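Local atomic coordinates of malate synthase (Haloferax volcanii, PDB entry 3OYZ), a protein that catalyses the Claisen condensation of acetyl-CoA with glyoxylate to give malyl-CoA, then hydrolyses this to malate and CoA, with magnesium as cofactor. Residues A[29-34]-A[44-49]; A[25-30]-A[59-64]. All coordinates share one frame; numbering follows the deposited sequence.

How the interactions relate
From the N terminus, the chain leaves strand 13-18 and makes the type I turn from Asp26 to Lys29, which leads into helix 29-36. Interaction 1 starts on that helix and closes the shorter loop, bringing it back against strand 45-49. Interaction 2 starts in the turn just before the helix and ends later, so the 29-34 to 44-49 contact nests inside it, apart from the shared Lys29 and Met30; it ties the turn to the first turns of helix 59-73. Their centres lie about 11 Å apart, and Arg32 NE joins them through a 2.9 Å salt bridge to Asp26 OD2. Together they fasten one helix of the barrel's outer layer to the next strand and helix.

Interaction 1 (A[29-34]-A[44-49]); sequences KMLRRA and DVWVPD. With ACO (acetyl coenzyme *a), chain B.
Ala34 and Leu31 of the helix meet Trp46 and Pro48 of the strand in a buried apolar contact. Ala34 CB lies over one face of the indole, at its NE1-CE2-CZ2 side, 3.6 Å from Trp46 NE1. Pro48 CD sits 4.0 Å above the ring centre on the opposite face, so the indole is held between the two. Leu31 CD2 lies 3.9 Å from Trp46 CZ2 and also touches Pro48 CB, its side chain crossing both at about a right angle. Leu31 O comes within 3.5 Å of Trp46 CH2. Trp46 carries its indole to the helix because chi1 (176°) sets CG opposite the backbone N.

No hydrogen bond links the segments. The indole N-H bonds to Ser17 OG, which also bonds to acetyl-CoA.

The helix joins that site directly: Arg33 NH1 lies 2.8 Å from O7A of the acetyl-CoA 3'-phosphate, which comes over one guanidinium face with O3B 4.0 Å above its centre. Met30 O approaches adenine C2A at 3.3 Å.

The segments run nearly antiparallel (170°), axes 10.0 Å apart, within the beta-alpha-beta unit 13-18, 29-36, 45-49 of the TIM barrel. Helix 59-73 borders Leu31, and strand 80-81 flanks Trp46 and Pro48 through Ile81.

Interaction 2 (A[25-30]-A[59-64]); sequences DDSAKM and RDEGAE. With ACO (acetyl coenzyme *a), chain B.
Ser27 and Glu61 meet between a type I beta turn, Asp26 to Lys29, closed by the Lys29 N to Asp26 O bond of 3.1 Å, and the first turns of helix 59-73. Just one pair of residues touches across these segments. Ser27 OG donates to Glu61 OE2 over 2.7 Å, a short bond that meets the carboxylate from above, 53° out of its plane. The serine CB also approaches Glu61 OE2, at 3.3 Å, so the carboxylate oxygen rests against the whole side chain. Ser27 places OG between its backbone N and carbonyl carbon (chi1 72°), whereas Glu61 is fully extended, with chi1 and chi2 near 180°, and thus spans the gap from its helix to the turn. Ser27 OG is gripped a second time by Asn65 ND2, one helical turn beyond Glu61, so two residues of helix 59-73 hold the buried hydroxyl. Cutting Glu61 back to an alanine is likely to leave Ser27 OG without its carboxylate acceptor, held by Asn65, and to open a gap between turn and helix.

Around the turn, acidic side chains make further links. Asp26 OD1 receives a weak bond of 3.4 Å from Ala28 N, the residue at the N-cap of helix 29-36, while Asp26 OD2 pairs with Arg32. Asp25 OD1 forms a salt bridge with Lys29 NZ at 3.5 Å, tying the start of the segment to the first turn of the helix. Ala28 packs on Asn65 and Val69 beside the hydrogen bond.

Small and polar, this contact joins the turn that leads into helix 29-36 to the start of helix 59-73, the next helix in the outer layer wrapped round the parallel strands of the TIM barrel, and it lies away from the annotated catalytic and metal sites.

Interaction 1 (A[29-34]-A[44-49])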
loop_
_atom_site.group_PDB
_atom_site.type_symbol
_atom_site.label_atom_id
_atom_site.label_comp_id
_atom_site.label_asym_id
_atom_site.label_seq_id
_atom_site.Cartn_x
_atom_site.Cartn_y
_atom_site.Cartn_z
ATOM N N LYS A 29 23.655 -32.149 -11.332
ATOM C CA LYS A 29 24.928 -31.575 -10.921
ATOM C C LYS A 29 24.676 -30.335 -10.045
ATOM O O LYS A 29 25.188 -30.223 -8.935
ATOM C CB LYS A 29 25.779 -31.188 -12.145
ATOM C CG LYS A 29 27.152 -30.596 -11.714
ATOM C CD LYS A 29 27.756 -29.578 -12.695
ATOM C CE LYS A 29 27.714 -30.088 -14.148
ATOM N NZ LYS A 29 27.775 -28.993 -15.164
ATOM N N MET A 30 23.808 -29.435 -10.499
ATOM C CA MET A 30 23.464 -28.302 -9.619
ATOM C C MET A 30 22.904 -28.653 -8.251
ATOM O O MET A 30 23.275 -27.997 -7.294
ATOM C CB MET A 30 22.595 -27.285 -10.338
ATOM C CG MET A 30 23.171 -26.946 -11.685
ATOM S SD MET A 30 22.741 -25.230 -11.998
ATOM C CE MET A 30 22.093 -25.431 -13.629
ATOM N N LEU A 31 22.095 -29.692 -8.106
ATOM C CA LEU A 31 21.667 -30.097 -6.779
ATOM C C LEU A 31 22.736 -30.705 -5.885
ATOM O O LEU A 31 22.747 -30.493 -4.643
ATOM C CB LEU A 31 20.518 -31.105 -6.904
ATOM C CG LEU A 31 19.226 -30.793 -7.657
ATOM C CD1 LEU A 31 18.326 -31.999 -7.631
ATOM C CD2 LEU A 31 18.525 -29.521 -7.104
ATOM N N ARG A 32 23.599 -31.537 -6.489
ATOM C CA ARG A 32 24.675 -32.203 -5.718
ATOM C C ARG A 32 25.596 -31.150 -5.162
ATOM O O ARG A 32 25.984 -31.211 -4.024
ATOM C CB ARG A 32 25.466 -33.227 -6.560
ATOM C CG ARG A 32 24.583 -34.276 -7.218
ATOM C CD ARG A 32 25.324 -35.611 -7.466
ATOM N NE ARG A 32 24.699 -36.313 -8.573
ATOM C CZ ARG A 32 23.844 -37.301 -8.384
ATOM N NH1 ARG A 32 23.634 -37.784 -7.171
ATOM N NH2 ARG A 32 23.316 -37.861 -9.441
ATOM N N ARG A 33 25.898 -30.132 -5.950
ATOM C CA ARG A 33 26.771 -29.069 -5.462
ATOM C C ARG A 33 26.097 -28.223 -4.382
ATOM O O ARG A 33 26.684 -27.971 -3.323
ATOM C CB ARG A 33 27.154 -28.218 -6.678
ATOM C CG ARG A 33 27.751 -26.884 -6.284
ATOM C CD ARG A 33 28.035 -25.877 -7.399
ATOM N NE ARG A 33 29.106 -24.969 -6.980
ATOM C CZ ARG A 33 30.392 -25.141 -7.285
ATOM N NH1 ARG A 33 30.791 -26.182 -8.015
ATOM N NH2 ARG A 33 31.292 -24.257 -6.880
ATOM N N ALA A 34 24.840 -27.811 -4.597
ATOM C CA ALA A 34 24.148 -26.938 -3.631
ATOM C C ALA A 34 23.967 -27.715 -2.351
ATOM O O ALA A 34 24.104 -27.179 -1.257
ATOM C CB ALA A 34 22.781 -26.475 -4.219
ATOM N N ASP A 44 19.539 -20.720 4.693
ATOM C CA ASP A 44 18.589 -21.206 5.707
ATOM C C ASP A 44 17.548 -22.155 5.097
ATOM O O ASP A 44 17.120 -23.130 5.708
ATOM C CB ASP A 44 17.894 -19.999 6.344
ATOM C CG ASP A 44 18.810 -19.233 7.236
ATOM O OD1 ASP A 44 19.719 -19.879 7.824
ATOM O OD2 ASP A 44 18.629 -17.999 7.355
ATOM N N VAL A 45 17.155 -21.928 3.859
ATOM C CA VAL A 45 16.120 -22.755 3.220
ATOM C C VAL A 45 16.616 -23.003 1.839
ATOM O O VAL A 45 16.899 -22.092 1.078
ATOM C CB VAL A 45 14.654 -22.075 3.207
ATOM C CG1 VAL A 45 13.786 -22.825 2.280
ATOM C CG2 VAL A 45 14.050 -22.271 4.537
ATOM N N TRP A 46 16.697 -24.282 1.489
ATOM C CA TRP A 46 17.176 -24.612 0.185
ATOM C C TRP A 46 16.024 -25.204 -0.605
ATOM O O TRP A 46 15.333 -26.071 -0.105
ATOM C CB TRP A 46 18.324 -25.668 0.313
ATOM C CG TRP A 46 18.786 -26.104 -1.061
ATOM C CD1 TRP A 46 18.966 -25.315 -2.160
ATOM C CD2 TRP A 46 19.078 -27.440 -1.484
ATOM N NE1 TRP A 46 19.347 -26.081 -3.243
ATOM C CE2 TRP A 46 19.381 -27.392 -2.852
ATOM C CE3 TRP A 46 19.125 -28.687 -0.816
ATOM C CZ2 TRP A 46 19.813 -28.531 -3.580
ATOM C CZ3 TRP A 46 19.431 -29.848 -1.577
ATOM C CH2 TRP A 46 19.783 -29.743 -2.933
ATOM N N VAL A 47 15.826 -24.751 -1.825
ATOM C CA VAL A 47 14.677 -25.157 -2.633
ATOM C C VAL A 47 15.083 -25.853 -3.929
ATOM O O VAL A 47 15.287 -25.214 -4.967
ATOM C CB VAL A 47 13.823 -23.862 -2.920
ATOM C CG1 VAL A 47 12.530 -24.199 -3.634
ATOM C CG2 VAL A 47 13.533 -23.206 -1.578
ATOM N N PRO A 48 15.163 -27.195 -3.908
ATOM C CA PRO A 48 15.297 -27.761 -5.239
ATOM C C PRO A 48 14.066 -27.452 -6.077
ATOM O O PRO A 48 12.964 -27.873 -5.724
ATOM C CB PRO A 48 15.274 -29.267 -4.963
ATOM C CG PRO A 48 15.906 -29.437 -3.597
ATOM C CD PRO A 48 15.415 -28.182 -2.826
ATOM N N ASP A 49 14.258 -26.840 -7.219
ATOM C CA ASP A 49 13.177 -26.252 -7.961
ATOM C C ASP A 49 12.754 -26.976 -9.184
ATOM O O ASP A 49 13.249 -26.637 -10.241
ATOM C CB ASP A 49 13.545 -24.810 -8.279
ATOM C CG ASP A 49 12.397 -24.000 -8.816
ATOM O OD1 ASP A 49 11.269 -24.512 -8.850
ATOM O OD2 ASP A 49 12.663 -22.872 -9.285
HETATM N N1A ACO B . 22.186 -23.928 -7.621
HETATM C C2A ACO B . 23.286 -24.705 -7.582
HETATM N N3A ACO B . 24.442 -24.293 -8.131
HETATM C C4A ACO B . 24.577 -23.102 -8.770
HETATM C C5A ACO B . 23.386 -22.227 -8.825
HETATM C C6A ACO B . 22.128 -22.724 -8.235
HETATM N N6A ACO B . 21.046 -21.909 -8.351
HETATM N N7A ACO B . 23.728 -21.118 -9.491
HETATM C C8A ACO B . 25.024 -21.266 -9.858
HETATM N N9A ACO B . 25.539 -22.411 -9.390
HETATM C C1B ACO B . 26.959 -22.835 -9.611
HETATM C C2B ACO B . 27.352 -22.425 -11.024
HETATM O O2B ACO B . 26.952 -23.453 -11.929
HETATM C C3B ACO B . 28.852 -22.233 -10.920
HETATM O O3B ACO B . 29.340 -23.577 -10.934
HETATM P P3B ACO B . 30.851 -24.058 -11.381
HETATM O O7A ACO B . 31.436 -24.298 -9.998
HETATM O O8A ACO B . 31.321 -22.848 -12.161
HETATM O O9A ACO B . 30.684 -25.281 -12.256
HETATM C C4B ACO B . 29.000 -21.643 -9.527
HETATM O O4B ACO B . 27.898 -22.150 -8.761
HETATM C C5B ACO B . 28.891 -20.123 -9.542
HETATM O O5B ACO B . 27.888 -19.788 -10.502
HETATM P P1A ACO B . 27.673 -18.288 -11.031
HETATM O O1A ACO B . 28.787 -17.753 -11.872
HETATM O O2A ACO B . 27.414 -17.497 -9.782
HETATM O O3A ACO B . 26.357 -18.210 -11.939
HETATM P P2A ACO B . 26.311 -18.785 -13.434
HETATM O O4A ACO B . 27.017 -20.082 -13.206
HETATM O O5A ACO B . 26.584 -17.625 -14.370
HETATM O O6A ACO B . 24.751 -19.107 -13.761
HETATM C CBP ACO B . 22.309 -18.922 -13.525
HETATM C CCP ACO B . 23.658 -18.194 -13.575
HETATM C CDP ACO B . 22.059 -19.696 -14.818
HETATM C CEP ACO B . 21.234 -17.848 -13.420
HETATM C CAP ACO B . 22.226 -19.936 -12.377
HETATM O OAP ACO B . 22.711 -19.231 -11.244
HETATM C C9P ACO B . 20.823 -20.421 -12.071
HETATM O O9P ACO B . 20.253 -21.192 -12.851
HETATM N N8P ACO B . 20.257 -19.941 -10.951
HETATM C C7P ACO B . 18.914 -20.377 -10.588
HETATM C C6P ACO B . 17.811 -19.762 -11.462
HETATM C C5P ACO B . 16.510 -20.111 -10.763
HETATM O O5P ACO B . 16.534 -20.748 -9.711
HETATM N N4P ACO B . 15.404 -19.633 -11.333
HETATM C C3P ACO B . 14.062 -19.811 -10.807
HETATM C C2P ACO B . 13.851 -19.029 -9.508
HETATM S S1P ACO B . 13.291 -17.485 -10.162
HETATM C C ACO B . 11.663 -17.601 -10.577
HETATM O O ACO B . 11.079 -18.659 -10.714
HETATM C CH3 ACO B . 10.944 -16.313 -10.834
#

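Interaction 2 (A[25-30]-A[59-64])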
loop_
_atom_site.group_PDB
_atom_site.type_symbol
_atom_site.label_atom_id
_atom_site.label_comp_id
_atom_site.label_asym_id
_atom_site.label_seq_id
_atom_site.Cartn_x
_atom_site.Cartn_y
_atom_site.Cartn_z
ATOM N N ASP A 25 26.557 -33.922 -18.576
ATOM C CA ASP A 25 27.181 -34.955 -17.763
ATOM C C ASP A 25 26.070 -35.519 -16.845
ATOM O O ASP A 25 25.331 -36.431 -17.230
ATOM C CB ASP A 25 28.329 -34.336 -16.949
ATOM C CG ASP A 25 27.916 -33.064 -16.189
ATOM O OD1 ASP A 25 27.639 -32.021 -16.825
ATOM O OD2 ASP A 25 27.905 -33.082 -14.934
ATOM N N ASP A 26 25.936 -34.961 -15.641
ATOM C CA ASP A 26 25.009 -35.442 -14.620
ATOM C C ASP A 26 23.956 -34.331 -14.525
ATOM O O ASP A 26 24.279 -33.204 -14.172
ATOM C CB ASP A 26 25.838 -35.708 -13.353
ATOM C CG ASP A 26 25.038 -35.733 -12.058
ATOM O OD1 ASP A 26 23.945 -36.316 -11.950
ATOM O OD2 ASP A 26 25.574 -35.210 -11.063
ATOM N N SER A 27 22.724 -34.611 -14.933
ATOM C CA SER A 27 21.627 -33.626 -14.823
ATOM C C SER A 27 21.388 -33.099 -13.393
ATOM O O SER A 27 21.023 -31.943 -13.231
ATOM C CB SER A 27 20.374 -34.203 -15.475
ATOM O OG SER A 27 19.920 -35.215 -14.592
ATOM N N ALA A 28 21.665 -33.895 -12.359
ATOM C CA ALA A 28 21.636 -33.466 -10.965
ATOM C C ALA A 28 22.785 -32.614 -10.444
ATOM O O ALA A 28 22.889 -32.384 -9.238
ATOM C CB ALA A 28 21.472 -34.654 -10.072
ATOM N N LYS A 29 23.655 -32.149 -11.332
ATOM C CA LYS A 29 24.928 -31.575 -10.921
ATOM C C LYS A 29 24.676 -30.335 -10.045
ATOM O O LYS A 29 25.188 -30.223 -8.935
ATOM C CB LYS A 29 25.779 -31.188 -12.145
ATOM C CG LYS A 29 27.152 -30.596 -11.714
ATOM C CD LYS A 29 27.756 -29.578 -12.695
ATOM C CE LYS A 29 27.714 -30.088 -14.148
ATOM N NZ LYS A 29 27.775 -28.993 -15.164
ATOM N N MET A 30 23.808 -29.435 -10.499
ATOM C CA MET A 30 23.464 -28.302 -9.619
ATOM C C MET A 30 22.904 -28.653 -8.251
ATOM O O MET A 30 23.275 -27.997 -7.294
ATOM C CB MET A 30 22.595 -27.285 -10.338
ATOM C CG MET A 30 23.171 -26.946 -11.685
ATOM S SD MET A 30 22.741 -25.230 -11.998
ATOM C CE MET A 30 22.093 -25.431 -13.629
ATOM N N ARG A 59 11.253 -32.217 -16.170
ATOM C CA ARG A 59 10.746 -32.154 -14.793
ATOM C C ARG A 59 10.469 -33.519 -14.223
ATOM O O ARG A 59 10.560 -33.730 -13.017
ATOM C CB ARG A 59 9.445 -31.321 -14.726
ATOM C CG ARG A 59 9.777 -29.819 -14.778
ATOM C CD ARG A 59 8.462 -28.966 -14.933
ATOM N NE ARG A 59 8.874 -27.565 -14.906
ATOM C CZ ARG A 59 8.217 -26.545 -15.423
ATOM N NH1 ARG A 59 7.023 -26.740 -15.934
ATOM N NH2 ARG A 59 8.738 -25.325 -15.347
ATOM N N ASP A 60 10.131 -34.472 -15.088
ATOM C CA ASP A 60 10.061 -35.836 -14.579
ATOM C C ASP A 60 11.400 -36.388 -14.104
ATOM O O ASP A 60 11.491 -37.004 -13.039
ATOM C CB ASP A 60 9.426 -36.729 -15.640
ATOM C CG ASP A 60 7.917 -36.488 -15.739
ATOM O OD1 ASP A 60 7.354 -36.664 -16.835
ATOM O OD2 ASP A 60 7.287 -36.056 -14.741
ATOM N N GLU A 61 12.451 -36.061 -14.839
ATOM C CA GLU A 61 13.803 -36.472 -14.430
ATOM C C GLU A 61 14.241 -35.652 -13.219
ATOM O O GLU A 61 14.766 -36.190 -12.231
ATOM C CB GLU A 61 14.787 -36.318 -15.591
ATOM C CG GLU A 61 16.229 -36.736 -15.202
ATOM C CD GLU A 61 17.229 -36.634 -16.365
ATOM O OE1 GLU A 61 16.884 -36.299 -17.519
ATOM O OE2 GLU A 61 18.429 -36.856 -16.107
ATOM N N GLY A 62 13.858 -34.367 -13.228
ATOM C CA GLY A 62 14.055 -33.530 -12.034
ATOM C C GLY A 62 13.466 -34.103 -10.772
ATOM O O GLY A 62 14.065 -34.056 -9.737
ATOM N N ALA A 63 12.285 -34.709 -10.780
ATOM C CA ALA A 63 11.773 -35.185 -9.504
ATOM C C ALA A 63 12.476 -36.445 -9.004
ATOM O O ALA A 63 12.542 -36.708 -7.790
ATOM C CB ALA A 63 10.271 -35.475 -9.645
ATOM N N GLU A 64 12.908 -37.276 -9.960
ATOM C CA GLU A 64 13.845 -38.393 -9.603
ATOM C C GLU A 64 15.152 -37.877 -9.028
ATOM O O GLU A 64 15.557 -38.322 -7.946
ATOM C CB GLU A 64 14.066 -39.380 -10.768
ATOM C CG GLU A 64 12.820 -40.250 -10.892
ATOM C CD GLU A 64 12.630 -40.794 -12.307
ATOM O OE1 GLU A 64 13.447 -40.456 -13.207
ATOM O OE2 GLU A 64 11.644 -41.541 -12.531
HETATM N N1A ACO B . 22.186 -23.928 -7.621
HETATM C C2A ACO B . 23.286 -24.705 -7.582
HETATM N N3A ACO B . 24.442 -24.293 -8.131
HETATM C C4A ACO B . 24.577 -23.102 -8.770
HETATM C C5A ACO B . 23.386 -22.227 -8.825
HETATM C C6A ACO B . 22.128 -22.724 -8.235
HETATM N N6A ACO B . 21.046 -21.909 -8.351
HETATM N N7A ACO B . 23.728 -21.118 -9.491
HETATM C C8A ACO B . 25.024 -21.266 -9.858
HETATM N N9A ACO B . 25.539 -22.411 -9.390
HETATM C C1B ACO B . 26.959 -22.835 -9.611
HETATM C C2B ACO B . 27.352 -22.425 -11.024
HETATM O O2B ACO B . 26.952 -23.453 -11.929
HETATM C C3B ACO B . 28.852 -22.233 -10.920
HETATM O O3B ACO B . 29.340 -23.577 -10.934
HETATM P P3B ACO B . 30.851 -24.058 -11.381
HETATM O O7A ACO B . 31.436 -24.298 -9.998
HETATM O O8A ACO B . 31.321 -22.848 -12.161
HETATM O O9A ACO B . 30.684 -25.281 -12.256
HETATM C C4B ACO B . 29.000 -21.643 -9.527
HETATM O O4B ACO B . 27.898 -22.150 -8.761
HETATM C C5B ACO B . 28.891 -20.123 -9.542
HETATM O O5B ACO B . 27.888 -19.788 -10.502
HETATM P P1A ACO B . 27.673 -18.288 -11.031
HETATM O O1A ACO B . 28.787 -17.753 -11.872
HETATM O O2A ACO B . 27.414 -17.497 -9.782
HETATM O O3A ACO B . 26.357 -18.210 -11.939
HETATM P P2A ACO B . 26.311 -18.785 -13.434
HETATM O O4A ACO B . 27.017 -20.082 -13.206
HETATM O O5A ACO B . 26.584 -17.625 -14.370
HETATM O O6A ACO B . 24.751 -19.107 -13.761
HETATM C CBP ACO B . 22.309 -18.922 -13.525
HETATM C CCP ACO B . 23.658 -18.194 -13.575
HETATM C CDP ACO B . 22.059 -19.696 -14.818
HETATM C CEP ACO B . 21.234 -17.848 -13.420
HETATM C CAP ACO B . 22.226 -19.936 -12.377
HETATM O OAP ACO B . 22.711 -19.231 -11.244
HETATM C C9P ACO B . 20.823 -20.421 -12.071
HETATM O O9P ACO B . 20.253 -21.192 -12.851
HETATM N N8P ACO B . 20.257 -19.941 -10.951
HETATM C C7P ACO B . 18.914 -20.377 -10.588
HETATM C C6P ACO B . 17.811 -19.762 -11.462
HETATM C C5P ACO B . 16.510 -20.111 -10.763
HETATM O O5P ACO B . 16.534 -20.748 -9.711
HETATM N N4P ACO B . 15.404 -19.633 -11.333
HETATM C C3P ACO B . 14.062 -19.811 -10.807
HETATM C C2P ACO B . 13.851 -19.029 -9.508
HETATM S S1P ACO B . 13.291 -17.485 -10.162
HETATM C C ACO B . 11.663 -17.601 -10.577
HETATM O O ACO B . 11.079 -18.659 -10.714
HETATM C CH3 ACO B . 10.944 -16.313 -10.834
#